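Local coordinates for fatty acid-binding protein TM_1468 (Thermotoga maritima, PDB 1MGP) that binds long-chain fatty acids such as palmitate and may take part in lipid transport or fatty acid metabolism, at residues S190-L195 against L225-K230. Residues are numbered along the deposited sequence; the frame is centred on the assembly and turned at random.
With PLM (palmitic acid), chain B.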
# COMPACT_ATOMS: atom_id res chain seq x y z
N SER A 190 -13.25 -10.46 -3.86
CA SER A 190 -14.20 -11.57 -3.91
C SER A 190 -15.60 -11.12 -3.58
O SER A 190 -16.57 -11.66 -4.10
CB SER A 190 -13.79 -12.66 -2.92
OG SER A 190 -12.52 -13.20 -3.24
N ASN A 191 -15.71 -10.14 -2.69
CA ASN A 191 -17.01 -9.62 -2.28
C ASN A 191 -17.02 -8.10 -2.32
O ASN A 191 -16.61 -7.45 -1.36
CB ASN A 191 -17.36 -10.10 -0.87
CG ASN A 191 -18.76 -9.72 -0.46
OD1 ASN A 191 -19.38 -8.85 -1.06
ND2 ASN A 191 -19.26 -10.37 0.58
N PHE A 192 -17.50 -7.55 -3.42
CA PHE A 192 -17.56 -6.11 -3.64
C PHE A 192 -18.29 -5.31 -2.55
O PHE A 192 -18.09 -4.10 -2.44
CB PHE A 192 -18.22 -5.83 -5.00
CG PHE A 192 -17.92 -4.47 -5.55
CD1 PHE A 192 -16.62 -4.10 -5.87
CD2 PHE A 192 -18.95 -3.55 -5.77
CE1 PHE A 192 -16.34 -2.85 -6.41
CE2 PHE A 192 -18.68 -2.30 -6.31
CZ PHE A 192 -17.38 -1.94 -6.63
N ASP A 193 -19.13 -5.96 -1.75
CA ASP A 193 -19.86 -5.25 -0.71
C ASP A 193 -18.96 -4.57 0.31
O ASP A 193 -19.35 -3.56 0.91
CB ASP A 193 -20.84 -6.17 0.01
CG ASP A 193 -21.98 -6.61 -0.87
OD1 ASP A 193 -22.38 -5.82 -1.75
OD2 ASP A 193 -22.49 -7.73 -0.67
N TYR A 194 -17.77 -5.11 0.52
CA TYR A 194 -16.84 -4.49 1.47
C TYR A 194 -16.44 -3.10 0.98
O TYR A 194 -16.54 -2.13 1.72
CB TYR A 194 -15.58 -5.35 1.65
CG TYR A 194 -15.75 -6.51 2.61
CD1 TYR A 194 -16.31 -7.71 2.19
CD2 TYR A 194 -15.35 -6.40 3.94
CE1 TYR A 194 -16.46 -8.78 3.07
CE2 TYR A 194 -15.50 -7.46 4.83
CZ TYR A 194 -16.05 -8.64 4.39
OH TYR A 194 -16.19 -9.69 5.27
N LEU A 195 -15.99 -3.02 -0.27
CA LEU A 195 -15.58 -1.73 -0.83
C LEU A 195 -16.72 -0.73 -0.81
O LEU A 195 -16.52 0.46 -0.53
CB LEU A 195 -15.05 -1.91 -2.25
CG LEU A 195 -13.60 -2.40 -2.35
CD1 LEU A 195 -13.26 -2.72 -3.81
CD2 LEU A 195 -12.66 -1.32 -1.81
N LEU A 225 -10.05 4.58 -6.86
CA LEU A 225 -10.29 3.17 -7.13
C LEU A 225 -11.21 3.03 -8.34
O LEU A 225 -12.36 3.47 -8.31
CB LEU A 225 -10.93 2.49 -5.92
CG LEU A 225 -10.12 2.55 -4.62
CD1 LEU A 225 -10.88 1.81 -3.53
CD2 LEU A 225 -8.74 1.94 -4.84
N ILE A 226 -10.71 2.41 -9.40
CA ILE A 226 -11.50 2.25 -10.62
C ILE A 226 -11.85 0.81 -10.98
O ILE A 226 -10.99 0.05 -11.43
CB ILE A 226 -10.76 2.85 -11.84
CG1 ILE A 226 -10.35 4.31 -11.55
CG2 ILE A 226 -11.65 2.75 -13.07
CD1 ILE A 226 -11.51 5.22 -11.16
N PRO A 227 -13.12 0.42 -10.79
CA PRO A 227 -13.52 -0.95 -11.13
C PRO A 227 -13.52 -0.99 -12.66
O PRO A 227 -14.15 -0.14 -13.29
CB PRO A 227 -14.94 -1.04 -10.58
CG PRO A 227 -14.96 -0.03 -9.47
CD PRO A 227 -14.19 1.12 -10.06
N TYR A 228 -12.82 -1.94 -13.26
CA TYR A 228 -12.80 -1.98 -14.72
C TYR A 228 -13.31 -3.29 -15.31
O TYR A 228 -13.44 -3.41 -16.52
CB TYR A 228 -11.40 -1.70 -15.26
CG TYR A 228 -10.36 -2.76 -14.94
CD1 TYR A 228 -9.65 -2.73 -13.73
CD2 TYR A 228 -10.10 -3.80 -15.83
CE1 TYR A 228 -8.71 -3.72 -13.43
CE2 TYR A 228 -9.16 -4.79 -15.54
CZ TYR A 228 -8.47 -4.75 -14.34
OH TYR A 228 -7.54 -5.72 -14.05
N ARG A 229 -13.61 -4.27 -14.46
CA ARG A 229 -14.09 -5.54 -15.00
C ARG A 229 -14.62 -6.51 -13.96
O ARG A 229 -14.17 -6.53 -12.81
CB ARG A 229 -12.96 -6.20 -15.79
CG ARG A 229 -13.37 -7.41 -16.60
CD ARG A 229 -12.22 -7.83 -17.47
NE ARG A 229 -12.59 -8.89 -18.41
CZ ARG A 229 -11.84 -9.25 -19.44
NH1 ARG A 229 -10.68 -8.64 -19.66
NH2 ARG A 229 -12.25 -10.22 -20.25
N LYS A 230 -15.58 -7.33 -14.39
CA LYS A 230 -16.18 -8.34 -13.54
C LYS A 230 -16.02 -9.67 -14.26
O LYS A 230 -16.37 -9.79 -15.43
CB LYS A 230 -17.67 -8.05 -13.32
CG LYS A 230 -17.95 -6.62 -12.88
CD LYS A 230 -19.41 -6.40 -12.55
CE LYS A 230 -19.83 -7.17 -11.31
NZ LYS A 230 -21.22 -6.85 -10.89
C1 PLM B . -9.06 6.05 6.39
O1 PLM B . -8.64 7.22 6.31
O2 PLM B . -9.98 5.72 7.17
C2 PLM B . -8.42 4.99 5.51
C3 PLM B . -9.20 4.70 4.23
C4 PLM B . -8.50 3.62 3.42
C5 PLM B . -9.24 3.31 2.13
C6 PLM B . -8.70 2.07 1.46
C7 PLM B . -9.48 1.74 0.19
C8 PLM B . -9.10 0.37 -0.34
C9 PLM B . -8.00 0.47 -1.39
CA PLM B . -7.30 -0.86 -1.57
CB PLM B . -6.28 -0.79 -2.69
CC PLM B . -5.59 -2.13 -2.85
CD PLM B . -4.55 -2.10 -3.96
CE PLM B . -3.86 -3.47 -4.10
CF PLM B . -2.78 -3.48 -5.18
CG PLM B . -1.41 -3.11 -4.62
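Leu225 touches both the helix 193-198 and the bound palmitic acid, so a small apolar contact between two segments also forms part of a lipid site. Its CD1 meets Leu195 CD2 at 4.0 Å. The same CD1 lies 3.8 Å from C9 of the palmitic acid, in the middle of the acyl chain, and Leu225 CD2 reaches C9 at an equal 3.8 Å. Leu225 CG stands anti to the carbonyl carbon (chi1 -59°), and the extended chi2 sends CD1 outward, where it meets both Leu195 and the lipid. Leu195 is buried, and its side chain runs at a slant to that of Leu225.

The second pair lies nearer the surface. Phe192 sends the far end of its ring, CZ, to Pro227 CG at 4.2 Å. The two side chains cross at about a right angle. Phe192 CG is anti to the backbone N (chi1 -160°), which sends the ring out toward the strand 224-232. Val201 touches Leu195, Leu225 and Pro227, and Val216 lies against Phe192.

Asn191 precedes the turn that leads into the helix, and its OD1 accepts a capping bond from Asp193 N at 3.0 Å, with the donor tilted 34° from the carbonyl plane.

Between 190-195 and 225-230 the contact is made by hydrocarbon groups alone; strand 224-232 is an outermost strand of the mixed sheet. The carboxyl end of the lipid is hydrogen-bonded to Thr88 OG1 and Ser121 OG, whereas at C8 and C9 Leu225 offers methyl groups. These give the middle of the acyl chain an apolar neighbour, consistent with holding it by dispersion and exclusion of water.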